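Local coordinates for protein putative LacI-family transcriptional regulator (Bacteroides fragilis, PDB 3GBV) that is a putative transcriptional regulator of the LacI family, probably controlling genes by binding DNA in response to a small effector, at residues 61-64 with 65-68; 84-87 with 88-92. One frame throughout, in Å; residues are numbered along the deposited sequence.

Contact 1. Residues 61-64 with 65-68; sequences TSQA and VIEE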
loop_
_atom_site.group_PDB
_atom_site.type_symbol
_atom_site.label_atom_id
_atom_site.label_comp_id
_atom_site.label_asym_id
_atom_site.label_seq_id
_atom_site.Cartn_x
_atom_site.Cartn_y
_atom_site.Cartn_z
ATOM N N THR A 61 -15.261 -10.329 32.047
ATOM C CA THR A 61 -14.988 -9.006 31.489
ATOM C C THR A 61 -16.078 -8.576 30.505
ATOM O O THR A 61 -16.496 -7.414 30.502
ATOM C CB THR A 61 -13.621 -8.955 30.756
ATOM O OG1 THR A 61 -13.708 -9.692 29.532
ATOM C CG2 THR A 61 -12.521 -9.559 31.620
ATOM N N SER A 62 -16.539 -9.515 29.679
ATOM C CA SER A 62 -17.572 -9.216 28.691
ATOM C C SER A 62 -18.851 -8.819 29.406
ATOM O O SER A 62 -19.550 -7.901 28.982
ATOM C CB SER A 62 -17.833 -10.430 27.802
ATOM O OG SER A 62 -18.429 -11.475 28.547
ATOM N N GLN A 63 -19.150 -9.526 30.490
ATOM C CA GLN A 63 -20.324 -9.246 31.302
ATOM C C GLN A 63 -20.181 -7.838 31.896
ATOM O O GLN A 63 -21.149 -7.077 31.969
ATOM C CB GLN A 63 -20.432 -10.273 32.432
ATOM C CG GLN A 63 -21.596 -10.036 33.386
ATOM C CD GLN A 63 -22.943 -10.321 32.747
ATOM O OE1 GLN A 63 -23.278 -11.476 32.469
ATOM N NE2 GLN A 63 -23.723 -9.269 32.506
ATOM N N ALA A 64 -18.967 -7.501 32.323
ATOM C CA ALA A 64 -18.710 -6.187 32.891
ATOM C C ALA A 64 -18.999 -5.136 31.826
ATOM O O ALA A 64 -19.568 -4.088 32.121
ATOM C CB ALA A 64 -17.261 -6.082 33.360
ATOM N N VAL A 65 -18.612 -5.427 30.585
ATOM C CA VAL A 65 -18.849 -4.502 29.478
ATOM C C VAL A 65 -20.342 -4.327 29.256
ATOM O O VAL A 65 -20.836 -3.208 29.133
ATOM C CB VAL A 65 -18.227 -5.005 28.159
ATOM C CG1 VAL A 65 -18.614 -4.074 27.013
ATOM C CG2 VAL A 65 -16.717 -5.068 28.288
ATOM N N ILE A 66 -21.057 -5.442 29.193
ATOM C CA ILE A 66 -22.498 -5.400 28.995
ATOM C C ILE A 66 -23.148 -4.629 30.143
ATOM O O ILE A 66 -24.077 -3.848 29.935
ATOM C CB ILE A 66 -23.089 -6.829 28.935
ATOM C CG1 ILE A 66 -22.636 -7.515 27.647
ATOM C CG2 ILE A 66 -24.605 -6.778 28.999
ATOM C CD1 ILE A 66 -23.016 -8.973 27.560
ATOM N N GLU A 67 -22.641 -4.840 31.352
ATOM C CA GLU A 67 -23.187 -4.170 32.524
ATOM C C GLU A 67 -22.829 -2.688 32.622
ATOM O O GLU A 67 -23.287 -1.993 33.524
ATOM C CB GLU A 67 -22.777 -4.927 33.790
ATOM C CG GLU A 67 -23.700 -6.108 34.082
ATOM C CD GLU A 67 -23.146 -7.051 35.131
ATOM O OE1 GLU A 67 -22.384 -6.587 36.005
ATOM O OE2 GLU A 67 -23.486 -8.254 35.086
ATOM N N GLU A 68 -22.018 -2.205 31.688
ATOM C CA GLU A 68 -21.653 -0.793 31.666
ATOM C C GLU A 68 -22.681 -0.046 30.824
ATOM O O GLU A 68 -22.663 1.180 30.755
ATOM C CB GLU A 68 -20.250 -0.603 31.085
ATOM C CG GLU A 68 -19.144 -0.793 32.111
ATOM C CD GLU A 68 -17.800 -1.134 31.489
ATOM O OE1 GLU A 68 -16.835 -0.363 31.688
ATOM O OE2 GLU A 68 -17.700 -2.180 30.809
#
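OE2 of E67 stands above the plane of the Q63 amide and past its nitrogen end, 2.8 Å from NE2 of Q63, the groups meeting obliquely at that nitrogen. The two flat groups are turned 33° against each other. The same OE2 also approaches the aliphatic part of Q63, at 3.1 Å from its CG. Q63 reaches this position through a bend at its second torsion (chi2 71°), which turns the amide forward along the helix, towards E67, whereas the E67 chain is extended beyond CG. One residue further on, E68 presents OE2 to the carbonyl of A64, 3.0 Å from A64 O. Both are acceptors, so the approach is not a hydrogen bond and is probably mildly unfavourable; the other oxygen, OE1, has a weak hydrogen bond from N46. T61 to I66 are the last turns of helix 55-66, the crossover between parallel strands 43-50 and 72-75 in one lobe of a periplasmic-binding-protein-like fold, and E67 and E68 follow it in the loop. Backbone bonds one turn apart carry the helix to its end: V65 N to T61 O, I66 N to S62 O at 2.9 Å, and E67 N to Q63 O at 2.8 Å. E68 N then bonds three residues back, to V65 O. On the buried side, CG2 of V65 rests 3.2 Å from T61 O, and V65 itself packs on T48 of strand 43-50. I66 runs its CG1 alongside the S62 carbonyl, 3.4 Å from S62 O, on its way to F86, A89 and L93 of helix 84-93.

Contact 2. Residues 84-87 with 88-92; sequences KGFT and DALNE
K84 and D88, one helical turn apart, meet with their chains slanting across one another, and the ammonium comes to the carboxylate from the side of its second oxygen: NZ of K84 makes a salt bridge of 2.6 Å to OD2 of D88, which accepts with its syn lone pair. The lysine chain is extended as far as CE and turns only at its last torsion (chi4 -51°), which brings NZ in to OD2 of D88, level with the carboxylate plane. Its CG also passes 3.3 Å from OD2 of D88, so the acid is touched at two points along the chain. A water donates to the other oxygen, D88 OD1, at 2.9 Å, and is also hydrogen-bonded to OG1 of T87.

F86 and L90 make the apolar counterpart, also at an angle to each other. CD1 of L90 sits over one face of the phenyl ring, 4.1 Å from its centroid and 21° off the ring normal, a CH-pi contact displaced towards CE2 and CZ. The ring lies with L90 on the side of helix 84-93 that meets S62 and I66 of helix 55-66. This helix is the crossover of the beta-alpha-beta unit 72-75, 84-93, 97-100, and T87 with L90 packs against Y97 of the last strand.

Underneath, K84 O, G85 O, F86 O and T87 O accept the backbone N-H groups of D88, A89, L90 and N91. ND2 of N91 also comes within 2.9 Å of T87 O, but at a poor angle for a bond. With its two oxygens shared between ammonium and water, the D88 carboxylate is probably held in its ionised form at the exposed edge of the helix.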
loop_
_atom_site.group_PDB
_atom_site.type_symbol
_atom_site.label_atom_id
_atom_site.label_comp_id
_atom_site.label_asym_id
_atom_site.label_seq_id
_atom_site.Cartn_x
_atom_site.Cartn_y
_atom_site.Cartn_z
ATOM N N LYS A 84 -20.634 -16.543 21.802
ATOM C CA LYS A 84 -22.083 -16.580 21.597
ATOM C C LYS A 84 -22.860 -15.856 22.704
ATOM O O LYS A 84 -23.783 -15.085 22.432
ATOM C CB LYS A 84 -22.567 -18.025 21.491
ATOM C CG LYS A 84 -23.998 -18.145 21.027
ATOM C CD LYS A 84 -24.397 -19.592 20.828
ATOM C CE LYS A 84 -25.739 -19.668 20.120
ATOM N NZ LYS A 84 -26.751 -18.813 20.806
ATOM N N GLY A 85 -22.479 -16.091 23.953
ATOM C CA GLY A 85 -23.172 -15.441 25.045
ATOM C C GLY A 85 -23.085 -13.927 24.963
ATOM O O GLY A 85 -24.074 -13.222 25.202
ATOM N N PHE A 86 -21.904 -13.426 24.611
ATOM C CA PHE A 86 -21.680 -11.988 24.520
ATOM C C PHE A 86 -22.542 -11.341 23.438
ATOM O O PHE A 86 -23.314 -10.426 23.718
ATOM C CB PHE A 86 -20.190 -11.708 24.266
ATOM C CG PHE A 86 -19.819 -10.252 24.346
ATOM C CD1 PHE A 86 -20.232 -9.467 25.419
ATOM C CD2 PHE A 86 -19.053 -9.665 23.344
ATOM C CE1 PHE A 86 -19.885 -8.112 25.487
ATOM C CE2 PHE A 86 -18.702 -8.322 23.403
ATOM C CZ PHE A 86 -19.116 -7.542 24.470
ATOM N N THR A 87 -22.422 -11.835 22.212
ATOM C CA THR A 87 -23.178 -11.306 21.085
ATOM C C THR A 87 -24.692 -11.478 21.225
ATOM O O THR A 87 -25.452 -10.623 20.772
ATOM C CB THR A 87 -22.699 -11.946 19.766
ATOM O OG1 THR A 87 -22.759 -13.374 19.878
ATOM C CG2 THR A 87 -21.252 -11.520 19.459
ATOM N N ASP A 88 -25.138 -12.577 21.832
ATOM C CA ASP A 88 -26.578 -12.771 22.026
ATOM C C ASP A 88 -27.088 -11.700 22.985
ATOM O O ASP A 88 -28.172 -11.136 22.804
ATOM C CB ASP A 88 -26.892 -14.155 22.609
ATOM C CG ASP A 88 -26.903 -15.244 21.557
ATOM O OD1 ASP A 88 -27.132 -14.928 20.370
ATOM O OD2 ASP A 88 -26.704 -16.422 21.923
ATOM N N ALA A 89 -26.284 -11.417 24.004
ATOM C CA ALA A 89 -26.639 -10.419 25.001
ATOM C C ALA A 89 -26.662 -9.018 24.398
ATOM O O ALA A 89 -27.493 -8.196 24.775
ATOM C CB ALA A 89 -25.654 -10.476 26.170
ATOM N N LEU A 90 -25.749 -8.739 23.472
ATOM C CA LEU A 90 -25.716 -7.429 22.842
ATOM C C LEU A 90 -26.939 -7.251 21.943
ATOM O O LEU A 90 -27.574 -6.196 21.954
ATOM C CB LEU A 90 -24.424 -7.243 22.033
ATOM C CG LEU A 90 -23.104 -7.129 22.821
ATOM C CD1 LEU A 90 -21.956 -6.882 21.847
ATOM C CD2 LEU A 90 -23.176 -6.000 23.847
ATOM N N ASN A 91 -27.273 -8.277 21.165
ATOM C CA ASN A 91 -28.439 -8.190 20.290
ATOM C C ASN A 91 -29.686 -8.034 21.145
ATOM O O ASN A 91 -30.530 -7.176 20.890
ATOM C CB ASN A 91 -28.583 -9.443 19.422
ATOM C CG ASN A 91 -27.482 -9.571 18.387
ATOM O OD1 ASN A 91 -27.148 -8.612 17.699
ATOM N ND2 ASN A 91 -26.926 -10.768 18.259
ATOM N N GLU A 92 -29.791 -8.867 22.171
ATOM C CA GLU A 92 -30.940 -8.822 23.055
ATOM C C GLU A 92 -31.133 -7.435 23.666
ATOM O O GLU A 92 -32.260 -6.994 23.873
ATOM C CB GLU A 92 -30.804 -9.882 24.158
ATOM C CG GLU A 92 -31.823 -9.717 25.277
ATOM C CD GLU A 92 -32.093 -11.004 26.026
ATOM O OE1 GLU A 92 -32.654 -11.937 25.405
ATOM O OE2 GLU A 92 -31.746 -11.082 27.230
HETATM O O HOH W 1 -24.676 -14.673 18.863
#

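Followed from the N terminus, the chain leaves strand 43-50, runs through helix 55-66, whose last turns hold contact 1, and enters strand 72-75; it then forms helix 84-93 with contact 2 and reaches strand 97-100. Each contact closes no more than a helical turn. They stand in series, neither enclosing nor crossing the other. Their centres are 11 Å apart, and the two helices, successive crossovers beside one parallel sheet, pack directly: CD1 of I66 lies 3.3 Å from CB of A89, and CB of S62 lies 3.5 Å from CD1 of F86. The apolar sides thus join the helices, while the Q63–E67 and K84–D88 pairs lie among exposed residues.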